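Local coordinates for protein 4-alpha-glucanotransferase (Streptococcus agalactiae, PDB 6M6T) that belongs to the amylomaltase family of TIM-barrel proteins and holds glycan ligands in its pockets, at residues Ala245-Pro250 against Trp261-Tyr266; Phe301-Glu306 against Asp349-Arg354. All coordinates share one frame; numbering follows the deposited sequence.

Interaction 1 of 2, residues Ala245-Pro250 against Trp261-Tyr266; sequences AIAGVP and WGNPIY. With AC1 (4,6-dideoxy-4-{[(1S,4R,5S,6S)-4,5,6-trihydroxy-3-(hydroxymethyl)cyclohex-2-en-1-yl]amino}-alpha-D-glucopyranose), chain I.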
ATOM      1  N   ALA A 245      23.581  -3.684   4.627  1.00 52.96           N
ATOM      2  CA  ALA A 245      22.939  -2.501   5.169  1.00 47.44           C
ATOM      3  C   ALA A 245      21.421  -2.628   5.041  1.00 55.81           C
ATOM      4  O   ALA A 245      20.912  -3.321   4.149  1.00 58.10           O
ATOM      5  CB  ALA A 245      23.417  -1.274   4.440  1.00 50.59           C
ATOM      6  N   ILE A 246      20.691  -1.964   5.938  1.00 48.70           N
ATOM      7  CA  ILE A 246      19.236  -1.954   5.892  1.00 57.38           C
ATOM      8  C   ILE A 246      18.725  -0.529   5.650  1.00 55.54           C
ATOM      9  O   ILE A 246      19.475   0.459   5.690  1.00 49.67           O
ATOM     10  CB  ILE A 246      18.585  -2.559   7.162  1.00 55.92           C
ATOM     11  CG1 ILE A 246      19.016  -1.804   8.419  1.00 53.91           C
ATOM     12  CG2 ILE A 246      18.864  -4.063   7.262  1.00 45.81           C
ATOM     13  CD1 ILE A 246      18.060  -1.977   9.571  1.00 54.93           C
ATOM     14  N   ALA A 247      17.414  -0.447   5.408  1.00 51.27           N
ATOM     15  CA  ALA A 247      16.747   0.790   5.035  1.00 50.37           C
ATOM     16  C   ALA A 247      16.138   1.498   6.240  1.00 47.71           C
ATOM     17  O   ALA A 247      15.764   0.883   7.239  1.00 52.52           O
ATOM     18  CB  ALA A 247      15.662   0.510   4.000  1.00 45.32           C
ATOM     19  N   GLY A 248      16.049   2.811   6.131  1.00 48.99           N
ATOM     20  CA  GLY A 248      15.423   3.617   7.150  1.00 50.05           C
ATOM     21  C   GLY A 248      15.461   5.093   6.807  1.00 48.49           C
ATOM     22  O   GLY A 248      15.523   5.495   5.637  1.00 40.33           O
ATOM     23  N   VAL A 249      15.444   5.916   7.843  1.00 50.24           N
ATOM     24  CA  VAL A 249      15.353   7.351   7.647  1.00 49.82           C
ATOM     25  C   VAL A 249      15.786   7.989   8.962  1.00 55.91           C
ATOM     26  O   VAL A 249      15.450   7.473  10.041  1.00 54.72           O
ATOM     27  CB  VAL A 249      13.931   7.728   7.198  1.00 54.49           C
ATOM     28  CG1 VAL A 249      12.971   7.943   8.391  1.00 55.79           C
ATOM     29  CG2 VAL A 249      13.959   8.866   6.200  1.00 54.91           C
ATOM     30  N   PRO A 250      16.566   9.063   8.935  1.00 58.60           N
ATOM     31  CA  PRO A 250      17.098   9.632  10.174  1.00 60.84           C
ATOM     32  C   PRO A 250      16.110  10.588  10.830  1.00 63.51           C
ATOM     33  O   PRO A 250      15.061  10.921  10.278  1.00 68.74           O
ATOM     34  CB  PRO A 250      18.353  10.388   9.714  1.00 57.07           C
ATOM     35  CG  PRO A 250      18.201  10.564   8.228  1.00 59.52           C
ATOM     36  CD  PRO A 250      16.944   9.862   7.763  1.00 56.86           C
ATOM     37  N   TRP A 261      13.575   0.687   9.232  1.00 60.92           N
ATOM     38  CA  TRP A 261      12.587  -0.052   8.450  1.00 57.56           C
ATOM     39  C   TRP A 261      12.890  -1.548   8.328  1.00 58.83           C
ATOM     40  O   TRP A 261      11.982  -2.371   8.494  1.00 53.73           O
ATOM     41  CB  TRP A 261      12.465   0.569   7.056  1.00 52.07           C
ATOM     42  CG  TRP A 261      11.885   1.958   7.065  1.00 55.00           C
ATOM     43  CD1 TRP A 261      11.323   2.608   8.130  1.00 56.97           C
ATOM     44  CD2 TRP A 261      11.807   2.867   5.956  1.00 51.51           C
ATOM     45  NE1 TRP A 261      10.905   3.867   7.753  1.00 56.18           N
ATOM     46  CE2 TRP A 261      11.187   4.050   6.424  1.00 52.69           C
ATOM     47  CE3 TRP A 261      12.193   2.795   4.613  1.00 48.95           C
ATOM     48  CZ2 TRP A 261      10.951   5.148   5.601  1.00 48.61           C
ATOM     49  CZ3 TRP A 261      11.958   3.892   3.795  1.00 50.76           C
ATOM     50  CH2 TRP A 261      11.342   5.051   4.295  1.00 49.64           C
ATOM     51  N   GLY A 262      14.138  -1.924   8.045  1.00 52.22           N
ATOM     52  CA  GLY A 262      14.539  -3.312   7.981  1.00 43.53           C
ATOM     53  C   GLY A 262      14.662  -3.886   6.586  1.00 47.08           C
ATOM     54  O   GLY A 262      15.163  -5.008   6.439  1.00 50.99           O
ATOM     55  N   ASN A 263      14.222  -3.164   5.562  1.00 49.95           N
ATOM     56  CA  ASN A 263      14.307  -3.694   4.214  1.00 49.90           C
ATOM     57  C   ASN A 263      15.761  -3.746   3.747  1.00 49.79           C
ATOM     58  O   ASN A 263      16.592  -2.922   4.145  1.00 49.15           O
ATOM     59  CB  ASN A 263      13.497  -2.845   3.236  1.00 51.22           C
ATOM     60  CG  ASN A 263      12.212  -2.313   3.835  1.00 55.43           C
ATOM     61  OD1 ASN A 263      12.235  -1.521   4.774  1.00 53.14           O
ATOM     62  ND2 ASN A 263      11.076  -2.735   3.280  1.00 61.49           N
ATOM     63  N   PRO A 264      16.088  -4.691   2.881  1.00 48.20           N
ATOM     64  CA  PRO A 264      17.405  -4.670   2.250  1.00 47.16           C
ATOM     65  C   PRO A 264      17.559  -3.419   1.399  1.00 47.96           C
ATOM     66  O   PRO A 264      16.591  -2.735   1.070  1.00 49.57           O
ATOM     67  CB  PRO A 264      17.410  -5.938   1.388  1.00 51.75           C
ATOM     68  CG  PRO A 264      15.962  -6.201   1.106  1.00 53.86           C
ATOM     69  CD  PRO A 264      15.216  -5.742   2.335  1.00 51.09           C
ATOM     70  N   ILE A 265      18.801  -3.140   1.037  1.00 48.45           N
ATOM     71  CA  ILE A 265      19.190  -1.952   0.296  1.00 37.93           C
ATOM     72  C   ILE A 265      19.533  -2.351  -1.134  1.00 44.54           C
ATOM     73  O   ILE A 265      19.949  -3.485  -1.395  1.00 46.09           O
ATOM     74  CB  ILE A 265      20.376  -1.304   1.024  1.00 42.42           C
ATOM     75  CG1 ILE A 265      19.910  -0.714   2.349  1.00 46.11           C
ATOM     76  CG2 ILE A 265      21.060  -0.293   0.176  1.00 42.71           C
ATOM     77  CD1 ILE A 265      19.215   0.611   2.194  1.00 50.12           C
ATOM     78  N   TYR A 266      19.337  -1.425  -2.071  1.00 43.80           N
ATOM     79  CA  TYR A 266      19.587  -1.716  -3.476  1.00 47.11           C
ATOM     80  C   TYR A 266      21.063  -1.526  -3.834  1.00 52.68           C
ATOM     81  O   TYR A 266      21.724  -0.592  -3.368  1.00 53.91           O
ATOM     82  CB  TYR A 266      18.703  -0.826  -4.364  1.00 48.31           C
ATOM     83  CG  TYR A 266      17.242  -1.239  -4.352  1.00 56.07           C
ATOM     84  CD1 TYR A 266      16.860  -2.524  -4.741  1.00 52.80           C
ATOM     85  CD2 TYR A 266      16.243  -0.357  -3.933  1.00 52.84           C
ATOM     86  CE1 TYR A 266      15.534  -2.915  -4.717  1.00 57.03           C
ATOM     87  CE2 TYR A 266      14.910  -0.743  -3.908  1.00 46.12           C
ATOM     88  CZ  TYR A 266      14.561  -2.023  -4.295  1.00 51.50           C
ATOM     89  OH  TYR A 266      13.247  -2.434  -4.266  1.00 45.99           O
TER
HETATM   90  C1  AC1 I   2       6.515   1.543   7.125  1.00 64.42           C
HETATM   91  O2  AC1 I   2       6.542   3.068   9.057  1.00 60.41           O
HETATM   92  C2  AC1 I   2       6.513   1.684   8.660  1.00 56.32           C
HETATM   93  C4A AC1 I   2      10.702  -3.451  11.863  1.00 66.97           C
HETATM   94  C3  AC1 I   2       7.667   0.962   9.294  1.00 54.22           C
HETATM   95  O3  AC1 I   2       7.504   1.146  10.691  1.00 63.20           O
HETATM   96  C4  AC1 I   2       7.619  -0.531   8.890  1.00 61.04           C
HETATM   97  N4A AC1 I   2       8.617  -1.441   9.531  1.00 60.56           N
HETATM   98  C5  AC1 I   2       7.798  -0.525   7.382  1.00 58.20           C
HETATM   99  O5  AC1 I   2       6.666   0.132   6.770  1.00 60.24           O
HETATM  100  C6  AC1 I   2       7.892  -1.961   6.877  1.00 65.18           C
HETATM  101  C1B AC1 I   2       8.246  -2.129  10.799  1.00 58.83           C
HETATM  102  C2B AC1 I   2       9.125  -1.556  11.897  1.00 68.06           C
HETATM  103  O2B AC1 I   2       8.998  -0.131  11.939  1.00 57.89           O
HETATM  104  C3B AC1 I   2      10.577  -1.945  11.577  1.00 67.01           C
HETATM  105  O3B AC1 I   2      11.505  -1.192  12.388  1.00 60.15           O
HETATM  106  O4  AC1 I   2      12.013  -3.982  11.505  1.00 56.32           O
HETATM  107  C5B AC1 I   2       9.661  -4.164  11.235  1.00 65.94           C
HETATM  108  C7B AC1 I   2       8.480  -3.528  10.755  1.00 56.38           C
HETATM  109  C6B AC1 I   2       9.861  -5.697  11.152  1.00 68.68           C
HETATM  110  O6B AC1 I   2      11.254  -6.029  11.341  1.00 64.74           O
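Two N-H groups grip the carbonyl oxygen of Ala247: the amide of Trp261 reaches it at 3.0 Å (N to O), in the carbonyl plane and on a lone pair, and the next amide, Gly262 N, adds a weak second bond. In return Ala247 N donates to Asn263 O over 2.9 Å, bent to 131° at the hydrogen; the same Asn263 O also takes a CA-H contact from Ile246. One residue of strand 245-249 thus holds three residues of its partner in an irregular, bulge-like pairing. Gly262 has phi 101° and psi -9°, a backbone shape in which a CB would press on the preceding carbonyl O and also crowd AC1 O4. Trp261, its CG beside its own backbone N, stands with one ring face against Gly248, whose CA lies 4.0 Å from the five-membered ring centroid and makes a CH-pi contact. Ala247 CB flanks the indole at CE3, and Trp261 NE1 is hydrogen-bonded to Gln259 OE1. Further along, Ile265 lays CG1 3.3 Å from Ala245 O, and its CD1 touches Ala247 CB. On the ligand side, AC1 O4 gives a weak bond to Trp261 O. The amides of Trp261 and Gly262 are thus spent on Ala247 O, while Trp261 O and the indole border the glycan pocket, so that the backbone bonds holding Trp261 are probably a second shell for that pocket.

Interaction 2 of 2, residues Phe301-Glu306 against Asp349-Arg354; sequences FSDYWE and DERAER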
ATOM      1  N   PHE A 301      14.767   7.653  -4.474  1.00 44.85           N
ATOM      2  CA  PHE A 301      15.310   7.594  -5.827  1.00 44.58           C
ATOM      3  C   PHE A 301      16.338   8.684  -6.098  1.00 43.35           C
ATOM      4  O   PHE A 301      17.036   8.615  -7.112  1.00 42.34           O
ATOM      5  CB  PHE A 301      14.169   7.639  -6.851  1.00 41.05           C
ATOM      6  CG  PHE A 301      13.321   6.413  -6.813  1.00 42.15           C
ATOM      7  CD1 PHE A 301      13.683   5.286  -7.535  1.00 43.03           C
ATOM      8  CD2 PHE A 301      12.199   6.352  -5.995  1.00 46.22           C
ATOM      9  CE1 PHE A 301      12.926   4.122  -7.473  1.00 45.37           C
ATOM     10  CE2 PHE A 301      11.427   5.195  -5.930  1.00 45.52           C
ATOM     11  CZ  PHE A 301      11.790   4.081  -6.671  1.00 47.18           C
ATOM     12  N   SER A 302      16.472   9.668  -5.211  1.00 45.07           N
ATOM     13  CA  SER A 302      17.549  10.643  -5.295  1.00 48.02           C
ATOM     14  C   SER A 302      18.679  10.336  -4.315  1.00 50.38           C
ATOM     15  O   SER A 302      19.850  10.306  -4.702  1.00 49.03           O
ATOM     16  CB  SER A 302      16.999  12.057  -5.053  1.00 45.29           C
ATOM     17  OG  SER A 302      16.815  12.320  -3.666  1.00 48.34           O
ATOM     18  N   ASP A 303      18.336  10.100  -3.051  1.00 49.11           N
ATOM     19  CA  ASP A 303      19.295   9.855  -1.976  1.00 48.43           C
ATOM     20  C   ASP A 303      18.563   9.031  -0.927  1.00 49.88           C
ATOM     21  O   ASP A 303      17.600   9.528  -0.336  1.00 47.82           O
ATOM     22  CB  ASP A 303      19.793  11.167  -1.343  1.00 45.96           C
ATOM     23  CG  ASP A 303      20.734  11.962  -2.242  1.00 55.26           C
ATOM     24  OD1 ASP A 303      21.827  11.434  -2.557  1.00 52.31           O
ATOM     25  OD2 ASP A 303      20.399  13.134  -2.598  1.00 54.04           O
ATOM     26  N   TYR A 304      19.000   7.795  -0.681  1.00 49.75           N
ATOM     27  CA  TYR A 304      18.385   6.972   0.360  1.00 49.16           C
ATOM     28  C   TYR A 304      19.298   6.854   1.577  1.00 50.04           C
ATOM     29  O   TYR A 304      20.528   6.945   1.480  1.00 48.02           O
ATOM     30  CB  TYR A 304      18.027   5.563  -0.135  1.00 47.69           C
ATOM     31  CG  TYR A 304      19.233   4.760  -0.508  1.00 49.67           C
ATOM     32  CD1 TYR A 304      19.831   4.935  -1.748  1.00 54.15           C
ATOM     33  CD2 TYR A 304      19.803   3.853   0.378  1.00 46.32           C
ATOM     34  CE1 TYR A 304      20.951   4.228  -2.111  1.00 53.89           C
ATOM     35  CE2 TYR A 304      20.942   3.141   0.021  1.00 45.99           C
ATOM     36  CZ  TYR A 304      21.498   3.330  -1.231  1.00 46.93           C
ATOM     37  OH  TYR A 304      22.610   2.654  -1.642  1.00 52.67           O
ATOM     38  N   TRP A 305      18.674   6.652   2.731  1.00 46.63           N
ATOM     39  CA  TRP A 305      19.390   6.511   3.989  1.00 50.02           C
ATOM     40  C   TRP A 305      19.717   5.040   4.228  1.00 53.27           C
ATOM     41  O   TRP A 305      18.833   4.184   4.142  1.00 46.90           O
ATOM     42  CB  TRP A 305      18.547   7.068   5.128  1.00 47.47           C
ATOM     43  CG  TRP A 305      19.197   6.966   6.450  1.00 55.87           C
ATOM     44  CD1 TRP A 305      19.003   5.992   7.384  1.00 54.84           C
ATOM     45  CD2 TRP A 305      20.149   7.877   7.006  1.00 52.87           C
ATOM     46  NE1 TRP A 305      19.771   6.246   8.491  1.00 56.03           N
ATOM     47  CE2 TRP A 305      20.483   7.398   8.285  1.00 52.11           C
ATOM     48  CE3 TRP A 305      20.750   9.052   6.547  1.00 51.80           C
ATOM     49  CZ2 TRP A 305      21.390   8.051   9.109  1.00 56.35           C
ATOM     50  CZ3 TRP A 305      21.651   9.699   7.366  1.00 52.84           C
ATOM     51  CH2 TRP A 305      21.962   9.199   8.634  1.00 57.08           C
ATOM     52  N   GLU A 306      20.987   4.760   4.538  1.00 52.49           N
ATOM     53  CA  GLU A 306      21.535   3.406   4.555  1.00 51.51           C
ATOM     54  C   GLU A 306      22.129   3.113   5.935  1.00 59.95           C
ATOM     55  O   GLU A 306      23.291   3.439   6.201  1.00 61.38           O
ATOM     56  CB  GLU A 306      22.577   3.240   3.447  1.00 48.81           C
ATOM     57  CG  GLU A 306      23.023   1.790   3.197  1.00 52.56           C
ATOM     58  CD  GLU A 306      24.349   1.665   2.410  1.00 64.97           C
ATOM     59  OE1 GLU A 306      25.434   1.719   3.037  1.00 73.23           O
ATOM     60  OE2 GLU A 306      24.322   1.481   1.167  1.00 61.15           O
ATOM     61  N   ASP A 349      15.783  17.953  -0.739  1.00 48.89           N
ATOM     62  CA  ASP A 349      16.926  18.738  -1.150  1.00 55.31           C
ATOM     63  C   ASP A 349      16.818  18.905  -2.657  1.00 55.66           C
ATOM     64  O   ASP A 349      15.991  18.254  -3.305  1.00 53.59           O
ATOM     65  CB  ASP A 349      18.258  18.076  -0.728  1.00 61.07           C
ATOM     66  CG  ASP A 349      18.628  16.857  -1.585  1.00 59.22           C
ATOM     67  OD1 ASP A 349      17.888  15.847  -1.572  1.00 59.90           O
ATOM     68  OD2 ASP A 349      19.669  16.919  -2.283  1.00 61.70           O
ATOM     69  N   GLU A 350      17.651  19.789  -3.214  1.00 47.06           N
ATOM     70  CA  GLU A 350      17.468  20.186  -4.605  1.00 48.44           C
ATOM     71  C   GLU A 350      17.679  19.037  -5.586  1.00 48.00           C
ATOM     72  O   GLU A 350      17.245  19.138  -6.738  1.00 54.40           O
ATOM     73  CB  GLU A 350      18.364  21.396  -4.935  1.00 55.60           C
ATOM     74  CG  GLU A 350      17.569  22.736  -4.960  1.00 66.12           C
ATOM     75  CD  GLU A 350      17.267  23.310  -3.558  1.00 69.71           C
ATOM     76  OE1 GLU A 350      16.551  24.334  -3.469  1.00 74.12           O
ATOM     77  OE2 GLU A 350      17.740  22.756  -2.547  1.00 67.33           O
ATOM     78  N   ARG A 351      18.310  17.942  -5.168  1.00 56.17           N
ATOM     79  CA  ARG A 351      18.332  16.760  -6.038  1.00 57.53           C
ATOM     80  C   ARG A 351      16.935  16.159  -6.193  1.00 48.03           C
ATOM     81  O   ARG A 351      16.534  15.770  -7.299  1.00 44.15           O
ATOM     82  CB  ARG A 351      19.311  15.711  -5.504  1.00 54.09           C
ATOM     83  CG  ARG A 351      20.759  16.026  -5.824  1.00 45.70           C
ATOM     84  CD  ARG A 351      21.769  15.048  -5.156  1.00 48.51           C
ATOM     85  NE  ARG A 351      23.119  15.387  -5.587  1.00 39.85           N
ATOM     86  CZ  ARG A 351      23.578  15.158  -6.811  1.00 45.23           C
ATOM     87  NH1 ARG A 351      22.814  14.542  -7.710  1.00 43.92           N
ATOM     88  NH2 ARG A 351      24.804  15.539  -7.138  1.00 47.02           N
ATOM     89  N   ALA A 352      16.169  16.111  -5.095  1.00 46.86           N
ATOM     90  CA  ALA A 352      14.794  15.608  -5.146  1.00 53.07           C
ATOM     91  C   ALA A 352      13.874  16.528  -5.949  1.00 52.10           C
ATOM     92  O   ALA A 352      13.001  16.056  -6.704  1.00 50.98           O
ATOM     93  CB  ALA A 352      14.252  15.436  -3.725  1.00 51.77           C
ATOM     94  N   GLU A 353      14.038  17.847  -5.782  1.00 49.96           N
ATOM     95  CA  GLU A 353      13.218  18.778  -6.543  1.00 49.30           C
ATOM     96  C   GLU A 353      13.542  18.708  -8.031  1.00 44.46           C
ATOM     97  O   GLU A 353      12.641  18.856  -8.876  1.00 43.24           O
ATOM     98  CB  GLU A 353      13.395  20.187  -5.993  1.00 51.72           C
ATOM     99  CG  GLU A 353      12.857  20.377  -4.575  1.00 62.74           C
ATOM    100  CD  GLU A 353      13.107  21.793  -4.019  1.00 78.05           C
ATOM    101  OE1 GLU A 353      14.289  22.192  -3.880  1.00 79.51           O
ATOM    102  OE2 GLU A 353      12.122  22.510  -3.723  1.00 72.56           O
ATOM    103  N   ARG A 354      14.805  18.443  -8.375  1.00 44.33           N
ATOM    104  CA  ARG A 354      15.139  18.235  -9.781  1.00 48.68           C
ATOM    105  C   ARG A 354      14.525  16.940 -10.310  1.00 41.88           C
ATOM    106  O   ARG A 354      14.035  16.907 -11.445  1.00 38.72           O
ATOM    107  CB  ARG A 354      16.661  18.236  -9.982  1.00 53.87           C
ATOM    108  CG  ARG A 354      17.357  19.500  -9.530  1.00 50.78           C
ATOM    109  CD  ARG A 354      18.116  20.177 -10.642  1.00 64.33           C
ATOM    110  NE  ARG A 354      19.245  19.367 -11.083  1.00 70.99           N
ATOM    111  CZ  ARG A 354      20.032  19.677 -12.109  1.00 73.55           C
ATOM    112  NH1 ARG A 354      19.811  20.794 -12.800  1.00 68.27           N
ATOM    113  NH2 ARG A 354      21.046  18.873 -12.434  1.00 72.06           N
TER
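Asp303 CG sits beside its backbone N (chi1 -72°), whereas Asp349 CG takes the crowded position between N and the carbonyl carbon (chi1 74°), and these two choices bring the carboxylates to 3.8 Å, Asp303 OD2 to Asp349 OD1. The side chains cross at about a right angle, with their planes 45° apart. Two like charges this close would be expected to raise the proton affinity of one or both. Arg351 may ease this: its chain, extended from CG to NE, passes CD 3.5 Å from Asp303 OD2, while NE of the positively charged guanidinium stays 4.6 Å from that oxygen. Asp349 has a second role as N-cap, its OD2 accepting a weak bond from Arg351 N, so the start of the helix would help to stabilise its negative charge. Beside this polar group, Ser302 rests CB and OG on the first turn of the helix, OG lying 4.0 Å from Ala352 CB, while the hydroxyl itself is hydrogen-bonded to Lys299 O. The contact sets the start of strand 303-308 and the residue before it against the N-terminal turn of helix 350-359, whose Leu355 also touches Phe301 and Ser302, while Asp303 also touches Trp319 of the adjoining strand 319-321.

How the interactions relate
Read from the N terminus, interaction 1 comes first: it closes the short loop between strands 245-249 and 259-264, making a beta hairpin. The chain then runs through helices 268-273 and 277-289 and barrel strand 292-295 before reaching 301-306, where interaction 2 opens. That contact closes a longer excursion through strand 319-321, helix 324-335 and barrel strand 340-342. The two loops follow in series, neither nested nor crossed. Strands 245-249 and 303-308 are neighbours in one four-stranded antiparallel sheet, so the contacts also meet directly, with Ile265 packing on Tyr304 and Pro250 on Trp305. Together they tie this sheet to helix 350-359, which follows barrel strand 340-342.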